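Local structure of fluoroacetyl-CoA-specific thioesterase-like domain-containing protein (Thermanaerovibrio acidaminovorans, 3QOO) at residues F10-R16 with T88-V94; M48-V53 with G115-R119. The protein is of unknown function but belongs to the hot-dog superfamily and may act on acyl-CoA thioesters, as its fluoroacetyl-CoA thioesterase relatives do. All coordinates share one frame; numbering follows the deposited sequence.

Contact 1 of 2, residues F10-R16 with T88-V94; sequences FPVGTYR and TVTVDRV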
ATOM      1  N   PHE A  10      14.942 -14.930  12.593  1.00 22.66           N
ATOM      2  CA  PHE A  10      13.982 -13.835  12.793  1.00 21.86           C
ATOM      3  C   PHE A  10      13.253 -13.986  14.086  1.00 20.71           C
ATOM      4  O   PHE A  10      12.040 -14.264  14.068  1.00 21.68           O
ATOM      5  CB  PHE A  10      12.949 -13.770  11.645  1.00 21.93           C
ATOM      6  CG  PHE A  10      13.591 -13.688  10.344  1.00 18.27           C
ATOM      7  CD1 PHE A  10      14.562 -12.728  10.156  1.00 20.68           C
ATOM      8  CD2 PHE A  10      13.343 -14.602   9.335  1.00 16.43           C
ATOM      9  CE1 PHE A  10      15.260 -12.674   9.007  1.00 19.87           C
ATOM     10  CE2 PHE A  10      14.051 -14.519   8.166  1.00 17.68           C
ATOM     11  CZ  PHE A  10      14.967 -13.540   7.995  1.00 18.54           C
ATOM     12  N   PRO A  11      13.931 -13.732  15.208  1.00 18.45           N
ATOM     13  CA  PRO A  11      13.202 -13.872  16.426  1.00 17.94           C
ATOM     14  C   PRO A  11      12.031 -12.907  16.498  1.00 15.71           C
ATOM     15  O   PRO A  11      12.144 -11.758  16.093  1.00 14.36           O
ATOM     16  CB  PRO A  11      14.250 -13.562  17.506  1.00 18.71           C
ATOM     17  CG  PRO A  11      15.499 -13.796  16.860  1.00 19.73           C
ATOM     18  CD  PRO A  11      15.347 -13.449  15.459  1.00 18.70           C
ATOM     19  N   VAL A  12      10.914 -13.370  17.032  1.00 16.69           N
ATOM     20  CA  VAL A  12       9.790 -12.507  17.299  1.00 16.43           C
ATOM     21  C   VAL A  12      10.254 -11.321  18.144  1.00 14.52           C
ATOM     22  O   VAL A  12      11.017 -11.497  19.096  1.00 16.25           O
ATOM     23  CB  VAL A  12       8.647 -13.312  17.989  1.00 18.02           C
ATOM     24  CG1 VAL A  12       7.557 -12.397  18.493  1.00 19.51           C
ATOM     25  CG2 VAL A  12       8.068 -14.309  17.020  1.00 19.83           C
ATOM     26  N   GLY A  13       9.847 -10.119  17.751  1.00 14.16           N
ATOM     27  CA  GLY A  13      10.200  -8.883  18.433  1.00 13.57           C
ATOM     28  C   GLY A  13      11.365  -8.140  17.821  1.00 12.75           C
ATOM     29  O   GLY A  13      11.599  -6.989  18.154  1.00 14.79           O
ATOM     30  N   THR A  14      12.100  -8.781  16.927  1.00 12.13           N
ATOM     31  CA  THR A  14      13.179  -8.128  16.191  1.00 11.23           C
ATOM     32  C   THR A  14      12.620  -6.925  15.442  1.00 10.97           C
ATOM     33  O   THR A  14      11.611  -7.064  14.745  1.00 11.28           O
ATOM     34  CB  THR A  14      13.832  -9.097  15.177  1.00 11.71           C
ATOM     35  OG1 THR A  14      14.327 -10.240  15.876  1.00 13.13           O
ATOM     36  CG2 THR A  14      14.985  -8.428  14.438  1.00 12.80           C
ATOM     37  N   TYR A  15      13.243  -5.765  15.564  1.00 10.15           N
ATOM     38  CA  TYR A  15      12.725  -4.565  14.918  1.00  9.47           C
ATOM     39  C   TYR A  15      13.773  -3.647  14.384  1.00  9.88           C
ATOM     40  O   TYR A  15      14.936  -3.697  14.793  1.00 10.70           O
ATOM     41  CB  TYR A  15      11.796  -3.768  15.855  1.00 10.50           C
ATOM     42  CG  TYR A  15      12.504  -2.840  16.832  1.00 10.75           C
ATOM     43  CD1 TYR A  15      12.754  -1.515  16.493  1.00 11.48           C
ATOM     44  CD2 TYR A  15      12.907  -3.270  18.075  1.00 10.71           C
ATOM     45  CE1 TYR A  15      13.362  -0.630  17.372  1.00 11.48           C
ATOM     46  CE2 TYR A  15      13.517  -2.383  18.963  1.00 10.98           C
ATOM     47  CZ  TYR A  15      13.758  -1.086  18.620  1.00 11.11           C
ATOM     48  OH  TYR A  15      14.386  -0.207  19.470  1.00 13.49           O
ATOM     49  N   ARG A  16      13.376  -2.808  13.446  0.59 10.22           N
ATOM     50  CA  ARG A  16      14.163  -1.691  12.963  0.59 11.35           C
ATOM     51  C   ARG A  16      13.271  -0.462  12.874  0.59 11.31           C
ATOM     52  O   ARG A  16      12.030  -0.552  12.773  0.59 10.80           O
ATOM     53  CB  ARG A  16      14.806  -2.012  11.605  0.59 12.29           C
ATOM     54  CG  ARG A  16      15.868  -3.125  11.674  0.59 14.44           C
ATOM     55  CD  ARG A  16      16.518  -3.335  10.305  0.59 16.24           C
ATOM     56  NE  ARG A  16      17.540  -2.320  10.086  0.59 18.47           N
ATOM     57  CZ  ARG A  16      18.833  -2.466  10.382  0.59 19.93           C
ATOM     58  NH1 ARG A  16      19.299  -3.610  10.893  0.59 21.70           N
ATOM     59  NH2 ARG A  16      19.677  -1.460  10.166  0.59 19.52           N
ATOM     60  N   THR A  88       8.360   2.075  12.898  1.00  9.16           N
ATOM     61  CA  THR A  88       8.902   0.930  13.621  1.00 10.02           C
ATOM     62  C   THR A  88       8.260  -0.314  13.031  1.00  9.54           C
ATOM     63  O   THR A  88       7.021  -0.411  13.009  1.00 10.73           O
ATOM     64  CB  THR A  88       8.591   0.997  15.118  1.00 11.02           C
ATOM     65  OG1 THR A  88       9.043   2.243  15.640  1.00 11.64           O
ATOM     66  CG2 THR A  88       9.297  -0.150  15.854  1.00 13.51           C
ATOM     67  N   VAL A  89       9.090  -1.208  12.500  1.00  9.14           N
ATOM     68  CA  VAL A  89       8.644  -2.458  11.958  1.00  9.38           C
ATOM     69  C   VAL A  89       9.248  -3.604  12.744  1.00  9.15           C
ATOM     70  O   VAL A  89      10.450  -3.589  12.996  1.00  9.95           O
ATOM     71  CB  VAL A  89       8.953  -2.535  10.446  1.00  9.26           C
ATOM     72  CG1 VAL A  89       8.644  -3.908   9.883  1.00 10.94           C
ATOM     73  CG2 VAL A  89       8.136  -1.466   9.688  1.00 10.16           C
ATOM     74  N   THR A  90       8.407  -4.551  13.128  1.00  9.69           N
ATOM     75  CA  THR A  90       8.736  -5.584  14.112  1.00  9.98           C
ATOM     76  C   THR A  90       8.301  -6.950  13.630  1.00  9.29           C
ATOM     77  O   THR A  90       7.183  -7.101  13.144  1.00 10.07           O
ATOM     78  CB  THR A  90       8.001  -5.323  15.440  1.00 11.33           C
ATOM     79  OG1 THR A  90       8.281  -3.990  15.881  1.00 12.80           O
ATOM     80  CG2 THR A  90       8.414  -6.326  16.517  1.00 12.75           C
ATOM     81  N   VAL A  91       9.137  -7.962  13.792  1.00  9.26           N
ATOM     82  CA  VAL A  91       8.739  -9.334  13.495  1.00  9.89           C
ATOM     83  C   VAL A  91       7.654  -9.780  14.470  1.00 10.86           C
ATOM     84  O   VAL A  91       7.870  -9.798  15.700  1.00 12.05           O
ATOM     85  CB  VAL A  91       9.922 -10.303  13.540  1.00 10.19           C
ATOM     86  CG1 VAL A  91       9.440 -11.743  13.351  1.00 11.67           C
ATOM     87  CG2 VAL A  91      10.975  -9.882  12.501  1.00 11.57           C
ATOM     88  N   ASP A  92       6.484 -10.122  13.941  0.65 10.35           N
ATOM     89  CA  ASP A  92       5.347 -10.560  14.743  0.65 12.28           C
ATOM     90  C   ASP A  92       5.328 -12.077  14.909  0.65 12.64           C
ATOM     91  O   ASP A  92       5.211 -12.585  16.026  0.65 13.28           O
ATOM     92  CB  ASP A  92       4.037 -10.076  14.098  0.65 13.97           C
ATOM     93  CG  ASP A  92       2.832 -10.480  14.896  0.65 15.05           C
ATOM     94  OD1 ASP A  92       2.665  -9.925  15.997  0.65 18.40           O
ATOM     95  OD2 ASP A  92       2.073 -11.359  14.433  0.65 18.65           O
ATOM     96  N   ARG A  93       5.471 -12.787  13.797  1.00 12.70           N
ATOM     97  CA  ARG A  93       5.495 -14.234  13.820  1.00 14.38           C
ATOM     98  C   ARG A  93       6.137 -14.800  12.576  1.00 14.64           C
ATOM     99  O   ARG A  93       6.282 -14.111  11.581  1.00 13.21           O
ATOM    100  CB  ARG A  93       4.133 -14.818  14.035  1.00 17.80           C
ATOM    101  CG  ARG A  93       3.223 -14.609  12.918  1.00 19.34           C
ATOM    102  CD  ARG A  93       1.819 -15.196  13.244  1.00 22.49           C
ATOM    103  NE  ARG A  93       0.920 -15.177  12.094  1.00 25.16           N
ATOM    104  CZ  ARG A  93       0.208 -14.135  11.674  1.00 26.25           C
ATOM    105  NH1 ARG A  93       0.241 -12.952  12.298  1.00 24.97           N
ATOM    106  NH2 ARG A  93      -0.562 -14.295  10.604  1.00 27.20           N
ATOM    107  N   VAL A  94       6.574 -16.061  12.683  1.00 16.54           N
ATOM    108  CA  VAL A  94       7.069 -16.823  11.554  1.00 19.23           C
ATOM    109  C   VAL A  94       6.146 -18.029  11.261  1.00 21.55           C
ATOM    110  O   VAL A  94       5.657 -18.681  12.191  1.00 24.60           O
ATOM    111  CB  VAL A  94       8.465 -17.319  11.846  1.00 20.48           C
ATOM    112  CG1 VAL A  94       8.952 -18.229  10.697  1.00 22.29           C
ATOM    113  CG2 VAL A  94       9.363 -16.138  12.086  1.00 20.83           C
TER
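V91 is held at both its backbone N and O by a turn, not by a strand partner. Its carbonyl accepts from G13 (2.9 Å, G13 N to V91 O), and its amide gives to T14 (2.8 Å, V91 N to T14 O). The type II turn P11-T14 presents both groups. P11 O, opposite T14 in that turn, takes two donors from T14, the backbone N and OG1 (2.7 Å, T14 OG1 to P11 O); chi1 of -58° sets the hydroxyl beside the T14 N, which lets both reach one oxygen. The isopropyl of V91 fits under the same loop, with CB against P11 O, CG1 against F10 O and CG2 against the CB of T14. V12 places both methyls on one carbonyl, CG1 3.4 Å and CG2 3.5 Å from D92 O, just where D92 and R93 form a classic beta bulge against V100. From Y15 onward the segment becomes strand 15-21, an outermost strand of the hot-dog sheet within this chain, running antiparallel to 84-95. Y15 and T90 form a non-hydrogen-bonded pair; R16 and V89 form a hydrogen-bonded one, closed by two bonds (3.1 Å, R16 N to V89 O; 3.0 Å, V89 N to R16 O). T90 CG2 packs on G13 while its OG1 lies by Y15 CB, and the Y15 ring lies oblique to T88 CG2 (3.8 Å from Y15 CD1). On the other face of the sheet, V89 and R16 meet I55 of helix 41-56.

Contact 2 of 2, residues M48-V53 with G115-R119; sequences MTQLAV and GLQER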
HETATM    1  N   MSE A  48       7.149   0.890   5.024  1.00  9.78           N
HETATM    2  CA  MSE A  48       7.044  -0.378   5.699  1.00  9.49           C
HETATM    3  C   MSE A  48       7.824  -1.469   4.966  1.00  9.34           C
HETATM    4  O   MSE A  48       8.581  -2.237   5.586  1.00 10.16           O
HETATM    5  CB  MSE A  48       5.579  -0.772   5.855  1.00  9.82           C
HETATM    6  CG  MSE A  48       5.397  -2.172   6.472  1.00  9.55           C
HETATM    7 SE   MSE A  48       3.542  -2.561   7.006  0.86  8.09          SE
HETATM    8  CE  MSE A  48       2.658  -2.440   5.262  1.00 10.33           C
ATOM      9  N   THR A  49       7.665  -1.506   3.651  1.00  9.49           N
ATOM     10  CA  THR A  49       8.365  -2.469   2.805  1.00  9.51           C
ATOM     11  C   THR A  49       9.888  -2.283   2.950  1.00  9.48           C
ATOM     12  O   THR A  49      10.637  -3.247   3.111  1.00 10.15           O
ATOM     13  CB  THR A  49       7.956  -2.349   1.343  1.00  9.95           C
ATOM     14  OG1 THR A  49       6.581  -2.713   1.246  1.00 10.92           O
ATOM     15  CG2 THR A  49       8.797  -3.258   0.488  1.00 11.09           C
ATOM     16  N   GLN A  50      10.339  -1.042   2.862  1.00  9.50           N
ATOM     17  CA  GLN A  50      11.761  -0.760   2.982  1.00 10.89           C
ATOM     18  C   GLN A  50      12.338  -1.298   4.282  1.00 10.16           C
ATOM     19  O   GLN A  50      13.393  -1.954   4.273  1.00 10.96           O
ATOM     20  CB  GLN A  50      12.020   0.748   2.900  1.00 12.32           C
ATOM     21  CG  GLN A  50      13.495   1.075   3.044  1.00 16.14           C
ATOM     22  CD  GLN A  50      13.799   2.534   2.970  1.00 20.08           C
ATOM     23  OE1 GLN A  50      12.948   3.322   2.569  1.00 24.43           O
ATOM     24  NE2 GLN A  50      15.039   2.908   3.292  1.00 22.06           N
ATOM     25  N   LEU A  51      11.666  -1.029   5.383  1.00 10.23           N
ATOM     26  CA  LEU A  51      12.148  -1.525   6.674  1.00 10.14           C
ATOM     27  C   LEU A  51      12.065  -3.026   6.795  1.00  9.95           C
ATOM     28  O   LEU A  51      12.973  -3.637   7.351  1.00 10.76           O
ATOM     29  CB  LEU A  51      11.384  -0.883   7.817  1.00 12.05           C
ATOM     30  CG  LEU A  51      11.893   0.447   8.300  1.00 13.68           C
ATOM     31  CD1 LEU A  51      10.987   0.975   9.381  1.00 15.94           C
ATOM     32  CD2 LEU A  51      13.300   0.346   8.779  1.00 14.94           C
ATOM     33  N   ALA A  52      10.999  -3.639   6.287  1.00 10.19           N
ATOM     34  CA  ALA A  52      10.874  -5.083   6.370  1.00  9.96           C
ATOM     35  C   ALA A  52      12.028  -5.732   5.614  1.00  9.61           C
ATOM     36  O   ALA A  52      12.606  -6.714   6.086  1.00 11.14           O
ATOM     37  CB  ALA A  52       9.522  -5.511   5.795  1.00 10.81           C
ATOM     38  N   VAL A  53      12.356  -5.201   4.444  1.00  9.88           N
ATOM     39  CA  VAL A  53      13.468  -5.746   3.675  1.00 10.38           C
ATOM     40  C   VAL A  53      14.773  -5.535   4.447  1.00 10.08           C
ATOM     41  O   VAL A  53      15.640  -6.435   4.479  1.00 10.93           O
ATOM     42  CB  VAL A  53      13.536  -5.087   2.279  1.00 11.22           C
ATOM     43  CG1 VAL A  53      14.828  -5.433   1.545  1.00 12.68           C
ATOM     44  CG2 VAL A  53      12.352  -5.516   1.422  1.00 11.86           C
ATOM     45  N   GLY A 115       0.250  -0.892  10.500  1.00  8.08           N
ATOM     46  CA  GLY A 115       0.222  -1.791   9.387  1.00  8.10           C
ATOM     47  C   GLY A 115       0.713  -3.167   9.669  1.00  8.35           C
ATOM     48  O   GLY A 115       1.198  -3.442  10.782  1.00  8.49           O
ATOM     49  N   LEU A 116       0.634  -4.030   8.664  1.00  7.80           N
ATOM     50  CA  LEU A 116       1.277  -5.309   8.725  1.00  9.49           C
ATOM     51  C   LEU A 116       1.719  -5.695   7.322  1.00  9.19           C
ATOM     52  O   LEU A 116       1.145  -5.255   6.319  1.00 10.09           O
ATOM     53  CB  LEU A 116       0.418  -6.357   9.314  1.00 14.25           C
ATOM     54  CG  LEU A 116      -0.701  -6.901   8.513  1.00 14.89           C
ATOM     55  CD1 LEU A 116      -0.268  -7.769   7.287  1.00 17.13           C
ATOM     56  CD2 LEU A 116      -1.616  -7.741   9.431  1.00 18.48           C
ATOM     57  N   GLN A 117       2.715  -6.575   7.265  1.00  8.81           N
ATOM     58  CA  GLN A 117       3.203  -7.098   6.004  1.00  8.17           C
ATOM     59  C   GLN A 117       3.644  -8.542   6.186  1.00  8.34           C
ATOM     60  O   GLN A 117       4.375  -8.856   7.140  1.00  9.83           O
ATOM     61  CB  GLN A 117       4.331  -6.247   5.457  1.00  9.50           C
ATOM     62  CG  GLN A 117       4.782  -6.662   4.039  1.00  9.25           C
ATOM     63  CD  GLN A 117       5.693  -5.638   3.438  1.00 10.09           C
ATOM     64  OE1 GLN A 117       6.919  -5.789   3.468  1.00 10.26           O
ATOM     65  NE2 GLN A 117       5.108  -4.552   2.920  1.00 10.85           N
ATOM     66  N   GLU A 118       3.207  -9.423   5.300  1.00  8.30           N
ATOM     67  CA  GLU A 118       3.659 -10.786   5.244  1.00  8.39           C
ATOM     68  C   GLU A 118       4.615 -10.891   4.074  1.00  8.72           C
ATOM     69  O   GLU A 118       4.264 -10.485   2.968  1.00  9.59           O
ATOM     70  CB  GLU A 118       2.499 -11.738   5.063  1.00  9.48           C
ATOM     71  CG  GLU A 118       2.878 -13.215   4.963  1.00 12.08           C
ATOM     72  CD  GLU A 118       1.714 -14.113   4.699  1.00 17.51           C
ATOM     73  OE1 GLU A 118       0.563 -13.709   4.963  1.00 21.21           O
ATOM     74  OE2 GLU A 118       1.975 -15.232   4.207  1.00 21.19           O
ATOM     75  N   ARG A 119       5.795 -11.446   4.326  1.00  9.64           N
ATOM     76  CA  ARG A 119       6.798 -11.642   3.267  1.00 10.41           C
ATOM     77  C   ARG A 119       7.184 -13.128   3.219  1.00 11.66           C
ATOM     78  O   ARG A 119       7.145 -13.825   4.245  1.00 13.72           O
ATOM     79  CB  ARG A 119       8.048 -10.787   3.542  1.00 10.48           C
ATOM     80  CG  ARG A 119       7.737  -9.307   3.649  1.00 11.92           C
ATOM     81  CD  ARG A 119       8.966  -8.402   3.689  1.00 11.67           C
ATOM     82  NE  ARG A 119       9.727  -8.431   2.448  1.00 12.24           N
ATOM     83  CZ  ARG A 119       9.398  -7.782   1.337  1.00 12.50           C
ATOM     84  NH1 ARG A 119       8.336  -6.947   1.295  1.00 12.02           N
ATOM     85  NH2 ARG A 119      10.139  -7.956   0.248  1.00 14.47           N
TER
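M48, Q117 and R119 bury the most surface where helix 41-56 lies across strand 110-123, the axes of the two segments 9.6 Å apart and inclined at 49°. This is the central helix of a hot-dog fold resting on its sheet. M48, a selenomethionine here, lays its selenium along the backbone of G115 and L116; the bend at chi3 (62°) brings its methyl to the carbonyl of L116 (3.4 Å, M48 CE to L116 O). Q117 reaches out from the strand with CG anti to its backbone N and crosses T49 at about a right angle. Its amide donates nearly in its own plane to the threonine hydroxyl (2.9 Å, Q117 NE2 to T49 OG1), while A52 CB lies against OE1. R119 reaches out from the strand toward the helix, bent at chi3, its CD on A52 CB (3.6 Å) and one guanidinium face under V53 CG2, offset toward the rim. R119 NH1 gives to Q117 OE1 (2.8 Å) from well above the carbonyl plane. L35 of the second subunit also packs on R119, so this region lies close to the dimer partner. T49 OG1 also bonds to L45 O, Q117 NE2 to S71 OG and R119 NE to S66 OG. Because the amide donates through NE2 and accepts through OE1, its rotation is fixed, and the nearby guanidinium would be expected to polarise it, probably making NE2 a better donor to T49.

In the fold
From the N terminus, 10-16 leads into the first strand, and the chain then runs through helix 41-56, which carries 48-53. After strand 64-75, segment 88-94 returns to 10-16 and closes the loop of contact 1 over 71 intervening residues; 115-119 then comes back to the helix and closes contact 2 over 61. The segments alternate, so the two loops cross instead of nesting. Contact 1 seats an outermost strand of the sheet within this chain, and contact 2 lays the helix on strand 110-123, farther across that sheet. Their centres are 10 Å apart; L51 CD1 packs on V89 CG2 at 3.8 Å and also near R16 O, so the helix touches both strands of contact 1.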